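Local structure of PKS_KS domain-containing protein (Photorhabdus luminescens subsp. laumondii, 6SMO) at residues 32-37 with 265-270; 251-256 with 397-402; 363-368 with 392-397. The protein probably catalyses the condensation of acyl chains on acyl carrier proteins, as a beta-ketoacyl synthase of the thiolase superfamily, and binds a polyketide-like chain in its pocket. All coordinates share one frame; numbering follows the deposited sequence.

Interaction 1. Residues 32-37 with 265-270; sequences TGLGVV and GILILE
T32, G33 and G35 pair through their backbones with I266 and I268 in the mixed sheet of the N-terminal half of the thiolase-like fold. Segments 32-37 and 265-270 are neighbouring antiparallel strands. Their axes come within 4.7 Å.

Backbone bonds come first. G35 and I266 form a hydrogen-bonded pair. G35 N gives to I266 O at 2.9 Å, and I266 N gives to G35 O at 2.8 Å. I268 N gives to G33 O, while T32 N reaches I268 O at 3.0 Å. L34 with L267 and V36 with G265 are non-hydrogen-bonded pairs. The 265-270 strand also bonds on to strand 212-219, through residues such as A215 and A217, so it is an inner strand.

Apolar contacts differ on the two faces, each covered by a helix layer. L34 and L267 lie side by side and point the same way. L34 CD2 meets L267 CG at 3.9 Å. Helix 372-388 covers both residues, through V380, C383 and L384. On the other face strand 32-37 presents G33 and G35, which have no side chains. I266 and I268 of strand 265-270 take this face. I268 CG1 lies over G33 at 4.0 Å from its CA. Both isoleucines run outward to A107 of helix 95-111.

The polar side-chain contact lies at one end of the pairing. T32 and E270 cross at about a right angle. R278 forms a salt bridge to OE2 of E270, and H274 bonds to OE1, so the buried carboxylate has several partners. T32 OG1 sits between its own backbone N and carbonyl carbon (chi1 50°), which points it at E270 OE2. It donates to that oxygen at 2.6 Å, meeting it on the anti side, 27° out of the carboxylate plane.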
ATOM      1  N   THR B  32     -19.996 -14.318  -1.228  1.00 34.19           N
ATOM      2  CA  THR B  32     -20.950 -15.164  -0.456  1.00 34.25           C
ATOM      3  C   THR B  32     -21.267 -14.536   0.909  1.00 34.09           C
ATOM      4  O   THR B  32     -22.311 -14.908   1.477  1.00 34.14           O
ATOM      5  CB  THR B  32     -20.409 -16.587  -0.278  1.00 34.44           C
ATOM      6  OG1 THR B  32     -19.068 -16.493   0.205  1.00 34.19           O
ATOM      7  CG2 THR B  32     -20.444 -17.388  -1.561  1.00 34.54           C
ATOM      8  N   GLY B  33     -20.412 -13.638   1.413  1.00 34.02           N
ATOM      9  CA  GLY B  33     -20.570 -12.999   2.736  1.00 34.15           C
ATOM     10  C   GLY B  33     -20.114 -11.551   2.739  1.00 33.88           C
ATOM     11  O   GLY B  33     -19.119 -11.241   2.053  1.00 33.31           O
ATOM     12  N   LEU B  34     -20.816 -10.699   3.495  1.00 34.30           N
ATOM     13  CA  LEU B  34     -20.503  -9.255   3.674  1.00 34.41           C
ATOM     14  C   LEU B  34     -20.448  -8.926   5.169  1.00 34.56           C
ATOM     15  O   LEU B  34     -21.337  -9.385   5.913  1.00 35.15           O
ATOM     16  CB  LEU B  34     -21.578  -8.408   2.985  1.00 34.39           C
ATOM     17  CG  LEU B  34     -21.681  -8.553   1.468  1.00 34.62           C
ATOM     18  CD1 LEU B  34     -22.860  -7.753   0.939  1.00 34.64           C
ATOM     19  CD2 LEU B  34     -20.396  -8.114   0.783  1.00 34.75           C
ATOM     20  N   GLY B  35     -19.437  -8.153   5.575  1.00 34.59           N
ATOM     21  CA  GLY B  35     -19.302  -7.571   6.923  1.00 34.92           C
ATOM     22  C   GLY B  35     -18.751  -6.160   6.836  1.00 35.09           C
ATOM     23  O   GLY B  35     -17.748  -5.968   6.119  1.00 35.14           O
ATOM     24  N   VAL B  36     -19.384  -5.203   7.521  1.00 35.28           N
ATOM     25  CA  VAL B  36     -19.041  -3.753   7.416  1.00 35.20           C
ATOM     26  C   VAL B  36     -19.183  -3.082   8.789  1.00 35.59           C
ATOM     27  O   VAL B  36     -20.182  -3.350   9.488  1.00 36.05           O
ATOM     28  CB  VAL B  36     -19.899  -3.053   6.342  1.00 34.98           C
ATOM     29  CG1 VAL B  36     -21.391  -3.180   6.616  1.00 34.92           C
ATOM     30  CG2 VAL B  36     -19.506  -1.595   6.162  1.00 35.02           C
ATOM     31  N   VAL B  37     -18.192  -2.261   9.147  1.00 35.63           N
ATOM     32  CA  VAL B  37     -18.227  -1.276  10.268  1.00 35.89           C
ATOM     33  C   VAL B  37     -18.002   0.108   9.650  1.00 35.76           C
ATOM     34  O   VAL B  37     -16.837   0.431   9.355  1.00 35.92           O
ATOM     35  CB  VAL B  37     -17.169  -1.596  11.343  1.00 35.93           C
ATOM     36  CG1 VAL B  37     -17.186  -0.585  12.481  1.00 36.08           C
ATOM     37  CG2 VAL B  37     -17.321  -3.009  11.884  1.00 36.16           C
ATOM     38  N   GLY B 265     -14.408  -2.730   5.698  1.00 32.35           N
ATOM     39  CA  GLY B 265     -15.230  -3.595   4.831  1.00 32.12           C
ATOM     40  C   GLY B 265     -14.555  -4.940   4.630  1.00 31.95           C
ATOM     41  O   GLY B 265     -13.335  -4.947   4.382  1.00 31.63           O
ATOM     42  N   ILE B 266     -15.307  -6.037   4.765  1.00 32.16           N
ATOM     43  CA  ILE B 266     -14.807  -7.432   4.571  1.00 32.57           C
ATOM     44  C   ILE B 266     -15.787  -8.176   3.658  1.00 33.24           C
ATOM     45  O   ILE B 266     -16.986  -8.232   3.998  1.00 33.62           O
ATOM     46  CB  ILE B 266     -14.613  -8.155   5.921  1.00 32.73           C
ATOM     47  CG1 ILE B 266     -13.578  -7.457   6.810  1.00 32.67           C
ATOM     48  CG2 ILE B 266     -14.267  -9.623   5.707  1.00 32.86           C
ATOM     49  CD1 ILE B 266     -12.158  -7.511   6.287  1.00 32.63           C
ATOM     50  N   LEU B 267     -15.282  -8.713   2.544  1.00 33.56           N
ATOM     51  CA  LEU B 267     -16.036  -9.565   1.586  1.00 34.26           C
ATOM     52  C   LEU B 267     -15.472 -10.989   1.645  1.00 34.67           C
ATOM     53  O   LEU B 267     -14.243 -11.140   1.503  1.00 34.34           O
ATOM     54  CB  LEU B 267     -15.901  -8.988   0.172  1.00 34.39           C
ATOM     55  CG  LEU B 267     -16.665  -7.693  -0.103  1.00 34.60           C
ATOM     56  CD1 LEU B 267     -15.888  -6.478   0.382  1.00 34.66           C
ATOM     57  CD2 LEU B 267     -16.977  -7.559  -1.586  1.00 34.67           C
ATOM     58  N   ILE B 268     -16.338 -11.987   1.849  1.00 35.29           N
ATOM     59  CA  ILE B 268     -15.982 -13.433   1.739  1.00 35.64           C
ATOM     60  C   ILE B 268     -16.094 -13.829   0.263  1.00 35.76           C
ATOM     61  O   ILE B 268     -17.220 -14.114  -0.191  1.00 35.64           O
ATOM     62  CB  ILE B 268     -16.870 -14.313   2.645  1.00 36.07           C
ATOM     63  CG1 ILE B 268     -16.863 -13.840   4.102  1.00 36.35           C
ATOM     64  CG2 ILE B 268     -16.474 -15.779   2.530  1.00 36.28           C
ATOM     65  CD1 ILE B 268     -15.492 -13.804   4.748  1.00 36.22           C
ATOM     66  N   LEU B 269     -14.967 -13.816  -0.455  1.00 35.88           N
ATOM     67  CA  LEU B 269     -14.859 -14.286  -1.861  1.00 36.02           C
ATOM     68  C   LEU B 269     -14.583 -15.793  -1.848  1.00 36.67           C
ATOM     69  O   LEU B 269     -13.784 -16.234  -1.001  1.00 35.80           O
ATOM     70  CB  LEU B 269     -13.730 -13.536  -2.577  1.00 35.76           C
ATOM     71  CG  LEU B 269     -13.716 -12.015  -2.421  1.00 35.63           C
ATOM     72  CD1 LEU B 269     -12.595 -11.405  -3.246  1.00 35.69           C
ATOM     73  CD2 LEU B 269     -15.052 -11.404  -2.811  1.00 35.67           C
ATOM     74  N   GLU B 270     -15.224 -16.552  -2.740  1.00 37.70           N
ATOM     75  CA  GLU B 270     -14.937 -17.998  -2.932  1.00 38.90           C
ATOM     76  C   GLU B 270     -15.321 -18.431  -4.351  1.00 39.37           C
ATOM     77  O   GLU B 270     -15.983 -17.647  -5.061  1.00 38.65           O
ATOM     78  CB  GLU B 270     -15.632 -18.845  -1.862  1.00 39.76           C
ATOM     79  CG  GLU B 270     -17.133 -18.641  -1.761  1.00 40.05           C
ATOM     80  CD  GLU B 270     -17.785 -19.499  -0.689  1.00 40.85           C
ATOM     81  OE1 GLU B 270     -17.879 -20.726  -0.890  1.00 41.05           O
ATOM     82  OE2 GLU B 270     -18.182 -18.941   0.352  1.00 41.05           O
TER

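Interaction 2. Residues 251-256 with 397-402; sequences FSLERD and YQTPDP
E254 and T399 cross at about a right angle where two irregular loops of the ketosynthase fold meet. S252 to R255 form a type I beta turn. The CB atoms of L253 and E254 on this turn point toward the 397-402 loop. The E254 chain bends at its second torsion (chi2 87°), which turns the carboxylate to T399. T399 OG1 donates to E254 OE2 at 2.6 Å, from the syn side but 26° out of the carboxylate plane. T399 N donates to E254 OE1 at 3.3 Å, on the syn lone pair. One residue thus grips both carboxylate oxygens. Q398 crosses E254 at a slant, its amide turned well out of the carboxylate plane. Its OE1 rests 3.5 Å from E254 CG.

L253 N gives a fairly straight bond to T399 O at 3.1 Å. Beyond its backbone, L253 splays its branches. CD2 touches T399 CG2 at 4.0 Å, and CD1 reaches the carboxylate end of D401 and the ring of P402.

R255 and D401 also cross nearly at a right angle, with their planes 48° apart. The salt bridge runs from R255 NH1 to D401 OD2 at 3.2 Å. NH1 comes from above the carboxylate plane. The same NH1 bonds to S252 O at 2.8 Å, and this ties the arginine back to its own turn. NE and NH2 go to T336 O and A337 O. D401 OD1 takes D403 N. Y397 CE1 lies 3.7 Å from F251 O, and the F251 ring stacks with Y408.

Two separate acid contacts, with the L253 to T399 backbone bond, join the loops. D401 meets a positive charge, which would stabilise its ionised form. E254 is held by neutral donors from T399 at a partly exposed site.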
ATOM      1  N   PHE B 251     -19.088  15.722  -6.934  1.00 40.29           N
ATOM      2  CA  PHE B 251     -19.539  16.176  -8.280  1.00 40.04           C
ATOM      3  C   PHE B 251     -20.282  17.518  -8.190  1.00 40.72           C
ATOM      4  O   PHE B 251     -20.791  17.977  -9.234  1.00 40.89           O
ATOM      5  CB  PHE B 251     -20.402  15.106  -8.957  1.00 39.48           C
ATOM      6  CG  PHE B 251     -19.785  13.731  -8.984  1.00 39.13           C
ATOM      7  CD1 PHE B 251     -18.689  13.461  -9.791  1.00 39.12           C
ATOM      8  CD2 PHE B 251     -20.296  12.705  -8.202  1.00 38.74           C
ATOM      9  CE1 PHE B 251     -18.119  12.198  -9.815  1.00 39.04           C
ATOM     10  CE2 PHE B 251     -19.725  11.442  -8.228  1.00 38.50           C
ATOM     11  CZ  PHE B 251     -18.639  11.190  -9.033  1.00 38.74           C
ATOM     12  N   SER B 252     -20.325  18.137  -7.004  1.00 40.96           N
ATOM     13  CA  SER B 252     -20.933  19.471  -6.763  1.00 41.94           C
ATOM     14  C   SER B 252     -19.888  20.561  -7.028  1.00 42.48           C
ATOM     15  O   SER B 252     -18.686  20.282  -6.853  1.00 41.95           O
ATOM     16  CB  SER B 252     -21.490  19.580  -5.367  1.00 42.24           C
ATOM     17  OG  SER B 252     -22.520  18.626  -5.157  1.00 42.53           O
ATOM     18  N   LEU B 253     -20.343  21.754  -7.420  1.00 42.97           N
ATOM     19  CA  LEU B 253     -19.483  22.919  -7.771  1.00 43.44           C
ATOM     20  C   LEU B 253     -18.845  23.504  -6.501  1.00 43.26           C
ATOM     21  O   LEU B 253     -17.820  24.203  -6.634  1.00 43.49           O
ATOM     22  CB  LEU B 253     -20.342  23.956  -8.504  1.00 44.19           C
ATOM     23  CG  LEU B 253     -19.610  25.177  -9.067  1.00 45.00           C
ATOM     24  CD1 LEU B 253     -18.401  24.775  -9.899  1.00 45.01           C
ATOM     25  CD2 LEU B 253     -20.557  26.032  -9.896  1.00 45.29           C
ATOM     26  N   GLU B 254     -19.413  23.218  -5.322  1.00 43.22           N
ATOM     27  CA  GLU B 254     -18.983  23.784  -4.012  1.00 43.23           C
ATOM     28  C   GLU B 254     -17.812  22.989  -3.414  1.00 41.97           C
ATOM     29  O   GLU B 254     -17.149  23.536  -2.512  1.00 42.48           O
ATOM     30  CB  GLU B 254     -20.145  23.792  -3.013  1.00 44.07           C
ATOM     31  CG  GLU B 254     -21.190  24.860  -3.290  1.00 45.02           C
ATOM     32  CD  GLU B 254     -22.286  24.469  -4.266  1.00 45.24           C
ATOM     33  OE1 GLU B 254     -22.122  23.454  -4.975  1.00 45.09           O
ATOM     34  OE2 GLU B 254     -23.308  25.181  -4.313  1.00 46.53           O
ATOM     35  N   ARG B 255     -17.570  21.756  -3.877  1.00 40.60           N
ATOM     36  CA  ARG B 255     -16.602  20.800  -3.264  1.00 40.14           C
ATOM     37  C   ARG B 255     -15.203  21.433  -3.200  1.00 40.53           C
ATOM     38  O   ARG B 255     -14.829  22.134  -4.162  1.00 40.68           O
ATOM     39  CB  ARG B 255     -16.585  19.479  -4.039  1.00 39.29           C
ATOM     40  CG  ARG B 255     -15.909  19.537  -5.402  1.00 38.95           C
ATOM     41  CD  ARG B 255     -16.083  18.232  -6.157  1.00 38.67           C
ATOM     42  NE  ARG B 255     -15.316  18.186  -7.397  1.00 38.52           N
ATOM     43  CZ  ARG B 255     -15.707  18.685  -8.570  1.00 38.40           C
ATOM     44  NH1 ARG B 255     -16.877  19.292  -8.692  1.00 38.14           N
ATOM     45  NH2 ARG B 255     -14.917  18.575  -9.624  1.00 38.22           N
ATOM     46  N   ASP B 256     -14.471  21.192  -2.104  1.00 40.98           N
ATOM     47  CA  ASP B 256     -13.131  21.785  -1.837  1.00 41.52           C
ATOM     48  C   ASP B 256     -12.215  20.809  -1.078  1.00 41.16           C
ATOM     49  O   ASP B 256     -11.167  21.274  -0.584  1.00 41.41           O
ATOM     50  CB  ASP B 256     -13.268  23.087  -1.042  1.00 42.72           C
ATOM     51  CG  ASP B 256     -13.834  22.894   0.355  1.00 43.06           C
ATOM     52  OD1 ASP B 256     -14.774  22.087   0.502  1.00 43.43           O
ATOM     53  OD2 ASP B 256     -13.323  23.542   1.288  1.00 44.58           O
ATOM     54  N   TYR B 397     -25.871  17.199  -2.908  1.00 40.98           N
ATOM     55  CA  TYR B 397     -25.724  17.715  -4.295  1.00 41.89           C
ATOM     56  C   TYR B 397     -26.390  19.093  -4.378  1.00 43.35           C
ATOM     57  O   TYR B 397     -27.636  19.161  -4.438  1.00 43.96           O
ATOM     58  CB  TYR B 397     -26.300  16.741  -5.325  1.00 41.10           C
ATOM     59  CG  TYR B 397     -25.899  17.056  -6.744  1.00 40.81           C
ATOM     60  CD1 TYR B 397     -24.691  16.612  -7.258  1.00 40.42           C
ATOM     61  CD2 TYR B 397     -26.712  17.816  -7.570  1.00 40.83           C
ATOM     62  CE1 TYR B 397     -24.306  16.902  -8.558  1.00 40.39           C
ATOM     63  CE2 TYR B 397     -26.342  18.115  -8.872  1.00 40.79           C
ATOM     64  CZ  TYR B 397     -25.135  17.657  -9.368  1.00 40.49           C
ATOM     65  OH  TYR B 397     -24.763  17.946 -10.649  1.00 40.83           O
ATOM     66  N   GLN B 398     -25.575  20.152  -4.371  1.00 45.30           N
ATOM     67  CA  GLN B 398     -26.022  21.570  -4.341  1.00 46.21           C
ATOM     68  C   GLN B 398     -26.067  22.098  -5.783  1.00 47.43           C
ATOM     69  O   GLN B 398     -26.990  21.694  -6.518  1.00 47.50           O
ATOM     70  CB  GLN B 398     -25.111  22.371  -3.406  1.00 46.58           C
ATOM     71  CG  GLN B 398     -25.202  21.933  -1.950  1.00 46.46           C
ATOM     72  CD  GLN B 398     -24.024  22.404  -1.131  1.00 46.61           C
ATOM     73  OE1 GLN B 398     -23.612  23.559  -1.205  1.00 46.82           O
ATOM     74  NE2 GLN B 398     -23.470  21.504  -0.334  1.00 46.53           N
ATOM     75  N   THR B 399     -25.108  22.944  -6.178  1.00 48.00           N
ATOM     76  CA  THR B 399     -25.025  23.552  -7.533  1.00 48.78           C
ATOM     77  C   THR B 399     -24.362  22.557  -8.483  1.00 48.80           C
ATOM     78  O   THR B 399     -23.287  22.041  -8.182  1.00 49.06           O
ATOM     79  CB  THR B 399     -24.264  24.884  -7.506  1.00 49.01           C
ATOM     80  OG1 THR B 399     -24.766  25.668  -6.422  1.00 49.65           O
ATOM     81  CG2 THR B 399     -24.396  25.665  -8.794  1.00 49.40           C
ATOM     82  N   PRO B 400     -24.976  22.250  -9.651  1.00 49.42           N
ATOM     83  CA  PRO B 400     -24.368  21.339 -10.621  1.00 49.29           C
ATOM     84  C   PRO B 400     -23.144  21.964 -11.312  1.00 49.73           C
ATOM     85  O   PRO B 400     -23.239  23.094 -11.757  1.00 49.45           O
ATOM     86  CB  PRO B 400     -25.496  21.071 -11.629  1.00 49.42           C
ATOM     87  CG  PRO B 400     -26.378  22.300 -11.542  1.00 49.42           C
ATOM     88  CD  PRO B 400     -26.284  22.755 -10.099  1.00 49.35           C
ATOM     89  N   ASP B 401     -22.036  21.218 -11.369  1.00 49.79           N
ATOM     90  CA  ASP B 401     -20.767  21.631 -12.027  1.00 50.70           C
ATOM     91  C   ASP B 401     -20.931  21.465 -13.536  1.00 51.20           C
ATOM     92  O   ASP B 401     -21.399  20.423 -13.990  1.00 50.91           O
ATOM     93  CB  ASP B 401     -19.585  20.815 -11.494  1.00 50.51           C
ATOM     94  CG  ASP B 401     -18.221  21.417 -11.786  1.00 50.69           C
ATOM     95  OD1 ASP B 401     -17.948  21.715 -12.966  1.00 50.98           O
ATOM     96  OD2 ASP B 401     -17.438  21.578 -10.830  1.00 51.48           O
ATOM     97  N   PRO B 402     -20.572  22.477 -14.362  1.00 51.89           N
ATOM     98  CA  PRO B 402     -20.657  22.343 -15.818  1.00 51.56           C
ATOM     99  C   PRO B 402     -19.722  21.265 -16.393  1.00 50.72           C
ATOM    100  O   PRO B 402     -20.076  20.678 -17.399  1.00 50.10           O
ATOM    101  CB  PRO B 402     -20.276  23.737 -16.345  1.00 52.49           C
ATOM    102  CG  PRO B 402     -19.488  24.370 -15.218  1.00 52.86           C
ATOM    103  CD  PRO B 402     -20.093  23.807 -13.949  1.00 52.52           C
TER

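Interaction 3. Residues 363-368 with 392-397; sequences LKSMTG and HPTINY
L363 lays its CD1 methyl over one face of the H392 imidazole, 3.5 Å from the ring centroid. This is a CH-pi contact, offset toward the rim near NE2. CG anti to the backbone N (chi1 -162°) carries CD1 over the ring, and the two side chains cross at about a right angle. M366 bends at its third torsion, and its CE comes 3.6 Å from H392 ND1. Its CG packs on I395 CD1 at 3.7 Å. S365 OG accepts a weak bond from I395 N at 3.3 Å.

The next shell sets these groups. L363 O takes M366 N, T367 N and T367 OG1, which closes the short helical turn. S362 O bonds to S365 OG. The H392 backbone is held by E385 and N361, and ND1 makes a weak bond to P393 O. N396 ND2 bonds to T248 O. Helices 44-53 and 372-388 also pack on L363, and I51 touches M366. G368 ends the turn, and H369 just after it lines the ligand pocket.

The contact is buried and mainly apolar. Its one direct hydrogen bond is weak, so the fit of L363 and M366 against H392 and I395 carries most of it.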
ATOM      1  N   LEU B 363     -20.299   6.882  -2.317  1.00 33.41           N
ATOM      2  CA  LEU B 363     -20.761   6.591  -0.932  1.00 33.50           C
ATOM      3  C   LEU B 363     -20.120   7.585   0.045  1.00 33.29           C
ATOM      4  O   LEU B 363     -20.667   7.753   1.152  1.00 33.18           O
ATOM      5  CB  LEU B 363     -20.397   5.150  -0.562  1.00 33.64           C
ATOM      6  CG  LEU B 363     -21.159   4.568   0.629  1.00 34.12           C
ATOM      7  CD1 LEU B 363     -22.580   4.197   0.234  1.00 34.64           C
ATOM      8  CD2 LEU B 363     -20.435   3.361   1.203  1.00 34.20           C
ATOM      9  N   LYS B 364     -19.015   8.223  -0.358  1.00 33.27           N
ATOM     10  CA  LYS B 364     -18.218   9.157   0.486  1.00 33.52           C
ATOM     11  C   LYS B 364     -19.024  10.425   0.808  1.00 34.03           C
ATOM     12  O   LYS B 364     -18.572  11.187   1.683  1.00 34.48           O
ATOM     13  CB  LYS B 364     -16.900   9.516  -0.206  1.00 33.25           C
ATOM     14  CG  LYS B 364     -15.915   8.366  -0.367  1.00 32.99           C
ATOM     15  CD  LYS B 364     -14.596   8.791  -0.978  1.00 32.87           C
ATOM     16  CE  LYS B 364     -13.607   7.656  -1.150  1.00 32.80           C
ATOM     17  NZ  LYS B 364     -14.030   6.700  -2.200  1.00 32.62           N
ATOM     18  N   SER B 365     -20.159  10.649   0.135  1.00 34.36           N
ATOM     19  CA  SER B 365     -21.109  11.758   0.421  1.00 34.35           C
ATOM     20  C   SER B 365     -21.806  11.528   1.770  1.00 34.42           C
ATOM     21  O   SER B 365     -22.184  12.528   2.412  1.00 34.82           O
ATOM     22  CB  SER B 365     -22.116  11.920  -0.690  1.00 34.84           C
ATOM     23  OG  SER B 365     -22.878  10.736  -0.866  1.00 35.11           O
ATOM     24  N   MET B 366     -21.978  10.261   2.167  1.00 33.49           N
ATOM     25  CA  MET B 366     -22.625   9.847   3.442  1.00 33.19           C
ATOM     26  C   MET B 366     -21.563   9.389   4.451  1.00 32.83           C
ATOM     27  O   MET B 366     -21.650   9.804   5.623  1.00 32.66           O
ATOM     28  CB  MET B 366     -23.615   8.703   3.199  1.00 33.02           C
ATOM     29  CG  MET B 366     -24.711   9.057   2.215  1.00 33.07           C
ATOM     30  SD  MET B 366     -25.946   7.747   2.038  1.00 33.22           S
ATOM     31  CE  MET B 366     -25.462   7.040   0.465  1.00 33.14           C
ATOM     32  N   THR B 367     -20.608   8.560   4.011  1.00 32.46           N
ATOM     33  CA  THR B 367     -19.611   7.867   4.873  1.00 32.54           C
ATOM     34  C   THR B 367     -18.382   8.750   5.128  1.00 32.45           C
ATOM     35  O   THR B 367     -17.758   8.581   6.194  1.00 32.49           O
ATOM     36  CB  THR B 367     -19.156   6.541   4.248  1.00 32.40           C
ATOM     37  OG1 THR B 367     -18.786   6.789   2.891  1.00 32.24           O
ATOM     38  CG2 THR B 367     -20.222   5.467   4.302  1.00 32.42           C
ATOM     39  N   GLY B 368     -18.040   9.639   4.190  1.00 32.34           N
ATOM     40  CA  GLY B 368     -16.735  10.327   4.156  1.00 32.11           C
ATOM     41  C   GLY B 368     -15.676   9.410   3.571  1.00 32.07           C
ATOM     42  O   GLY B 368     -16.058   8.374   2.990  1.00 31.83           O
ATOM     43  N   HIS B 392     -28.033   3.591  -4.347  1.00 34.18           N
ATOM     44  CA  HIS B 392     -27.977   4.652  -3.306  1.00 34.28           C
ATOM     45  C   HIS B 392     -27.612   5.977  -3.970  1.00 34.85           C
ATOM     46  O   HIS B 392     -26.879   5.993  -4.957  1.00 35.24           O
ATOM     47  CB  HIS B 392     -27.026   4.267  -2.159  1.00 33.98           C
ATOM     48  CG  HIS B 392     -25.572   4.315  -2.499  1.00 33.44           C
ATOM     49  ND1 HIS B 392     -24.902   5.501  -2.736  1.00 33.16           N
ATOM     50  CD2 HIS B 392     -24.649   3.334  -2.607  1.00 33.01           C
ATOM     51  CE1 HIS B 392     -23.636   5.246  -2.997  1.00 32.79           C
ATOM     52  NE2 HIS B 392     -23.456   3.924  -2.926  1.00 32.57           N
ATOM     53  N   PRO B 393     -28.119   7.124  -3.461  1.00 35.46           N
ATOM     54  CA  PRO B 393     -27.842   8.426  -4.065  1.00 35.68           C
ATOM     55  C   PRO B 393     -26.534   9.067  -3.583  1.00 35.89           C
ATOM     56  O   PRO B 393     -26.022   8.658  -2.556  1.00 35.73           O
ATOM     57  CB  PRO B 393     -29.037   9.259  -3.585  1.00 36.02           C
ATOM     58  CG  PRO B 393     -29.332   8.707  -2.204  1.00 36.03           C
ATOM     59  CD  PRO B 393     -28.997   7.230  -2.284  1.00 35.69           C
ATOM     60  N   THR B 394     -26.033  10.045  -4.342  1.00 36.21           N
ATOM     61  CA  THR B 394     -24.960  10.989  -3.928  1.00 36.57           C
ATOM     62  C   THR B 394     -25.628  12.194  -3.257  1.00 36.88           C
ATOM     63  O   THR B 394     -26.159  13.049  -3.990  1.00 37.18           O
ATOM     64  CB  THR B 394     -24.095  11.417  -5.122  1.00 36.40           C
ATOM     65  OG1 THR B 394     -23.764  10.256  -5.883  1.00 36.75           O
ATOM     66  CG2 THR B 394     -22.826  12.128  -4.704  1.00 36.35           C
ATOM     67  N   ILE B 395     -25.624  12.245  -1.921  1.00 37.16           N
ATOM     68  CA  ILE B 395     -26.330  13.299  -1.131  1.00 37.91           C
ATOM     69  C   ILE B 395     -25.485  14.579  -1.121  1.00 38.37           C
ATOM     70  O   ILE B 395     -24.320  14.531  -1.567  1.00 38.13           O
ATOM     71  CB  ILE B 395     -26.671  12.818   0.297  1.00 38.00           C
ATOM     72  CG1 ILE B 395     -25.425  12.572   1.154  1.00 37.92           C
ATOM     73  CG2 ILE B 395     -27.569  11.591   0.245  1.00 37.89           C
ATOM     74  CD1 ILE B 395     -25.686  12.633   2.642  1.00 37.98           C
ATOM     75  N   ASN B 396     -26.073  15.676  -0.632  1.00 39.33           N
ATOM     76  CA  ASN B 396     -25.433  17.013  -0.489  1.00 39.71           C
ATOM     77  C   ASN B 396     -25.113  17.589  -1.875  1.00 40.47           C
ATOM     78  O   ASN B 396     -24.174  18.406  -1.967  1.00 40.53           O
ATOM     79  CB  ASN B 396     -24.182  16.947   0.392  1.00 39.55           C
ATOM     80  CG  ASN B 396     -24.407  16.198   1.689  1.00 39.33           C
ATOM     81  OD1 ASN B 396     -25.500  16.235   2.252  1.00 39.18           O
ATOM     82  ND2 ASN B 396     -23.380  15.520   2.172  1.00 39.30           N
ATOM     83  N   TYR B 397     -25.871  17.199  -2.908  1.00 40.98           N
ATOM     84  CA  TYR B 397     -25.724  17.715  -4.295  1.00 41.89           C
ATOM     85  C   TYR B 397     -26.390  19.093  -4.378  1.00 43.35           C
ATOM     86  O   TYR B 397     -27.636  19.161  -4.438  1.00 43.96           O
ATOM     87  CB  TYR B 397     -26.300  16.741  -5.325  1.00 41.10           C
ATOM     88  CG  TYR B 397     -25.899  17.056  -6.744  1.00 40.81           C
ATOM     89  CD1 TYR B 397     -24.691  16.612  -7.258  1.00 40.42           C
ATOM     90  CD2 TYR B 397     -26.712  17.816  -7.570  1.00 40.83           C
ATOM     91  CE1 TYR B 397     -24.306  16.902  -8.558  1.00 40.39           C
ATOM     92  CE2 TYR B 397     -26.342  18.115  -8.872  1.00 40.79           C
ATOM     93  CZ  TYR B 397     -25.135  17.657  -9.368  1.00 40.49           C
ATOM     94  OH  TYR B 397     -24.763  17.946 -10.649  1.00 40.83           O
TER

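How the interactions relate
Interaction 1 lies in the mixed sheet of the N-terminal half. Interactions 2 and 3 lie on loops and a short helical turn. Their centres are about 13 Å apart. They share Y397, and interaction 3 is nested inside the chain loop that interaction 2 closes. The centres of interactions 1 and 2 are about 33 Å apart, and their segments alternate along the chain (32-37, 251-256, 265-270, 397-402). Interaction 1 closes before interaction 3 opens, and their nearest atoms are about 7 Å apart. Helix 372-388 packs against both. The contacts therefore run from the sheet core, past the helical turn that leads into the ligand pocket at H369, to a partly exposed loop pair.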